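Local coordinates for protein with a SET domain within carboxy region (Cryptosporidium parvum, PDB 4LDG) that probably methylates histone H4 through its SET domain, which lies in the carboxy-terminal part of a longer protein, at residues I126-C131 with F244-R249. Residues are numbered along the deposited sequence; the frame is centred on the assembly and turned at random.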
ATOM      1  N   ILE A 126       4.609   6.344  13.738  1.00 32.22           N
ATOM      2  CA  ILE A 126       5.861   6.916  13.271  1.00 31.68           C
ATOM      3  C   ILE A 126       6.361   6.153  12.050  1.00 31.17           C
ATOM      4  O   ILE A 126       6.704   6.749  11.034  1.00 32.25           O
ATOM      5  CB  ILE A 126       6.898   6.979  14.416  1.00 32.02           C
ATOM      6  CG1 ILE A 126       6.494   8.125  15.367  1.00 32.16           C
ATOM      7  CG2 ILE A 126       8.318   7.155  13.890  1.00 32.64           C
ATOM      8  CD1 ILE A 126       7.001   7.986  16.781  1.00 32.97           C
ATOM      9  N   ILE A 127       6.362   4.841  12.129  1.00 30.02           N
ATOM     10  CA  ILE A 127       6.802   4.009  11.007  1.00 30.55           C
ATOM     11  C   ILE A 127       5.909   4.146   9.760  1.00 29.51           C
ATOM     12  O   ILE A 127       6.412   4.273   8.642  1.00 30.19           O
ATOM     13  CB  ILE A 127       6.892   2.520  11.434  1.00 33.67           C
ATOM     14  CG1 ILE A 127       7.904   2.363  12.584  1.00 34.37           C
ATOM     15  CG2 ILE A 127       7.281   1.621  10.254  1.00 34.01           C
ATOM     16  CD1 ILE A 127       9.329   2.745  12.208  1.00 36.51           C
ATOM     17  N   TYR A 128       4.600   4.141   9.939  1.00 29.79           N
ATOM     18  CA  TYR A 128       3.682   4.292   8.818  1.00 29.54           C
ATOM     19  C   TYR A 128       3.860   5.619   8.091  1.00 30.79           C
ATOM     20  O   TYR A 128       3.985   5.676   6.865  1.00 29.89           O
ATOM     21  CB  TYR A 128       2.233   4.157   9.337  1.00 29.49           C
ATOM     22  CG  TYR A 128       1.875   2.758   9.833  1.00 28.12           C
ATOM     23  CD1 TYR A 128       2.488   1.629   9.324  1.00 26.13           C
ATOM     24  CD2 TYR A 128       0.904   2.580  10.794  1.00 29.70           C
ATOM     25  CE1 TYR A 128       2.139   0.381   9.753  1.00 26.44           C
ATOM     26  CE2 TYR A 128       0.562   1.322  11.252  1.00 29.15           C
ATOM     27  CZ  TYR A 128       1.168   0.219  10.706  1.00 28.28           C
ATOM     28  OH  TYR A 128       0.830  -1.059  11.167  1.00 30.16           O
ATOM     29  N   LYS A 129       3.892   6.684   8.869  1.00 31.71           N
ATOM     30  CA  LYS A 129       4.160   8.014   8.352  1.00 34.08           C
ATOM     31  C   LYS A 129       5.461   8.031   7.561  1.00 34.10           C
ATOM     32  O   LYS A 129       5.513   8.553   6.444  1.00 34.23           O
ATOM     33  CB  LYS A 129       4.212   9.016   9.505  1.00 35.56           C
ATOM     34  CG  LYS A 129       4.439  10.450   9.065  1.00 39.41           C
ATOM     35  CD  LYS A 129       4.079  11.465  10.147  1.00 42.27           C
ATOM     36  CE  LYS A 129       4.566  12.829   9.712  1.00 47.74           C
ATOM     37  NZ  LYS A 129       4.008  13.983  10.494  1.00 51.73           N
ATOM     38  N   TYR A 130       6.507   7.431   8.115  1.00 33.11           N
ATOM     39  CA  TYR A 130       7.768   7.379   7.392  1.00 33.47           C
ATOM     40  C   TYR A 130       7.642   6.613   6.074  1.00 31.75           C
ATOM     41  O   TYR A 130       8.182   7.040   5.067  1.00 31.46           O
ATOM     42  CB  TYR A 130       8.875   6.774   8.263  1.00 34.83           C
ATOM     43  CG  TYR A 130      10.259   6.869   7.648  1.00 36.83           C
ATOM     44  CD1 TYR A 130      11.089   7.977   7.893  1.00 38.38           C
ATOM     45  CD2 TYR A 130      10.739   5.864   6.833  1.00 38.95           C
ATOM     46  CE1 TYR A 130      12.350   8.063   7.356  1.00 39.38           C
ATOM     47  CE2 TYR A 130      11.998   5.942   6.265  1.00 42.86           C
ATOM     48  CZ  TYR A 130      12.797   7.050   6.525  1.00 45.44           C
ATOM     49  OH  TYR A 130      14.046   7.118   5.953  1.00 51.82           O
ATOM     50  N   CYS A 131       6.982   5.458   6.081  1.00 32.09           N
ATOM     51  CA  CYS A 131       6.821   4.667   4.827  1.00 33.13           C
ATOM     52  C   CYS A 131       5.975   5.416   3.783  1.00 32.64           C
ATOM     53  O   CYS A 131       6.281   5.422   2.589  1.00 31.81           O
ATOM     54  CB  CYS A 131       6.180   3.327   5.108  1.00 33.84           C
ATOM     55  SG  CYS A 131       7.100   2.241   6.211  1.00 35.41           S
ATOM     56  N   PHE A 244      -3.988   3.747   3.460  1.00 28.14           N
ATOM     57  CA  PHE A 244      -3.043   2.666   3.230  1.00 29.14           C
ATOM     58  C   PHE A 244      -3.483   1.360   3.843  1.00 30.96           C
ATOM     59  O   PHE A 244      -4.340   1.315   4.771  1.00 30.35           O
ATOM     60  CB  PHE A 244      -1.608   3.022   3.727  1.00 28.81           C
ATOM     61  CG  PHE A 244      -1.490   3.260   5.227  1.00 27.90           C
ATOM     62  CD1 PHE A 244      -0.974   2.293   6.067  1.00 29.11           C
ATOM     63  CD2 PHE A 244      -1.886   4.455   5.784  1.00 29.00           C
ATOM     64  CE1 PHE A 244      -0.872   2.517   7.438  1.00 29.79           C
ATOM     65  CE2 PHE A 244      -1.795   4.687   7.146  1.00 29.23           C
ATOM     66  CZ  PHE A 244      -1.287   3.725   7.975  1.00 29.80           C
ATOM     67  N   PHE A 245      -2.877   0.292   3.314  1.00 31.32           N
ATOM     68  CA  PHE A 245      -3.145  -1.061   3.767  1.00 31.43           C
ATOM     69  C   PHE A 245      -2.068  -1.521   4.731  1.00 31.54           C
ATOM     70  O   PHE A 245      -0.889  -1.212   4.548  1.00 30.74           O
ATOM     71  CB  PHE A 245      -3.137  -1.984   2.576  1.00 33.61           C
ATOM     72  CG  PHE A 245      -4.299  -1.794   1.654  1.00 34.98           C
ATOM     73  CD1 PHE A 245      -5.572  -2.089   2.067  1.00 34.00           C
ATOM     74  CD2 PHE A 245      -4.099  -1.368   0.344  1.00 37.12           C
ATOM     75  CE1 PHE A 245      -6.631  -1.966   1.200  1.00 35.16           C
ATOM     76  CE2 PHE A 245      -5.150  -1.234  -0.519  1.00 35.25           C
ATOM     77  CZ  PHE A 245      -6.417  -1.536  -0.088  1.00 36.09           C
ATOM     78  N   VAL A 246      -2.476  -2.231   5.774  1.00 32.15           N
ATOM     79  CA  VAL A 246      -1.536  -2.976   6.609  1.00 32.08           C
ATOM     80  C   VAL A 246      -2.019  -4.404   6.708  1.00 31.79           C
ATOM     81  O   VAL A 246      -3.200  -4.666   6.564  1.00 30.20           O
ATOM     82  CB  VAL A 246      -1.385  -2.371   8.009  1.00 35.37           C
ATOM     83  CG1 VAL A 246      -0.888  -0.940   7.908  1.00 36.52           C
ATOM     84  CG2 VAL A 246      -2.682  -2.392   8.770  1.00 36.36           C
ATOM     85  N   SER A 247      -1.099  -5.333   6.922  1.00 32.72           N
ATOM     86  CA  SER A 247      -1.441  -6.741   6.981  1.00 34.06           C
ATOM     87  C   SER A 247      -2.113  -7.088   8.302  1.00 34.56           C
ATOM     88  O   SER A 247      -1.760  -6.553   9.337  1.00 34.60           O
ATOM     89  CB  SER A 247      -0.179  -7.577   6.824  1.00 34.97           C
ATOM     90  OG  SER A 247       0.759  -7.239   7.841  1.00 36.00           O
ATOM     91  N   LYS A 248      -3.063  -8.015   8.262  1.00 35.85           N
ATOM     92  CA  LYS A 248      -3.742  -8.470   9.466  1.00 37.55           C
ATOM     93  C   LYS A 248      -2.987  -9.595  10.130  1.00 38.75           C
ATOM     94  O   LYS A 248      -3.270  -9.959  11.268  1.00 38.86           O
ATOM     95  CB  LYS A 248      -5.108  -9.024   9.128  1.00 40.22           C
ATOM     96  CG  LYS A 248      -6.013  -8.070   8.394  1.00 41.31           C
ATOM     97  CD  LYS A 248      -7.368  -8.738   8.216  1.00 44.21           C
ATOM     98  CE  LYS A 248      -7.970  -9.085   9.557  1.00 44.16           C
ATOM     99  NZ  LYS A 248      -9.422  -9.184   9.367  1.00 48.21           N
ATOM    100  N   ARG A 249      -2.046 -10.169   9.396  1.00 39.73           N
ATOM    101  CA  ARG A 249      -1.288 -11.300   9.875  1.00 40.56           C
ATOM    102  C   ARG A 249      -0.118 -11.492   8.935  1.00 40.41           C
ATOM    103  O   ARG A 249       0.014 -10.795   7.938  1.00 40.25           O
ATOM    104  CB  ARG A 249      -2.185 -12.544   9.873  1.00 43.13           C
ATOM    105  CG  ARG A 249      -2.860 -12.793   8.544  1.00 43.29           C
ATOM    106  CD  ARG A 249      -3.274 -14.244   8.391  1.00 47.33           C
ATOM    107  NE  ARG A 249      -4.004 -14.481   7.144  1.00 51.80           N
ATOM    108  CZ  ARG A 249      -3.460 -14.765   5.954  1.00 53.07           C
ATOM    109  NH1 ARG A 249      -2.144 -14.873   5.785  1.00 52.03           N
ATOM    110  NH2 ARG A 249      -4.260 -14.958   4.913  1.00 54.16           N
TER
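A chi1 of -68° sets CG of Tyr128 beside its backbone N, anti to the carbonyl carbon, and the ring reaches out from helix 121-134 toward strand 240-247, where Phe244, whose chi1 of 63° sets CG between its backbone N and carbonyl carbon, sends its ring toward it. The touching is done by the far end of the phenylalanine: CE1 of Phe244 sits over one face of the tyrosine ring, displaced toward the rim on the CG side, 3.7 Å from CG of Tyr128. Its neighbour CZ reaches CD2 of Tyr128 at 3.7 Å and also packs against the tyrosine CB. The two planes make 55° with each other and the ring centres lie 5.1 Å apart, an inclined aromatic pair. Two residues along the strand, Val246 takes the other end of the tyrosine: its CG1 methyl comes within 3.7 Å of Tyr128 CZ and lies equally near the phenol oxygen.

The strand is the middle one of a three-stranded antiparallel sheet in the SET domain, between 163-166 and 230-237, and the helix lies against it through this buried, apolar contact. The polar end of Tyr128 is provided for as well: OH hydrogen-bonds to the carbonyl oxygen of Asp161, which is also joined to Ser247 by a backbone hydrogen bond. Phe163, on the neighbouring strand, meets the Phe244 ring at a shallow tilt.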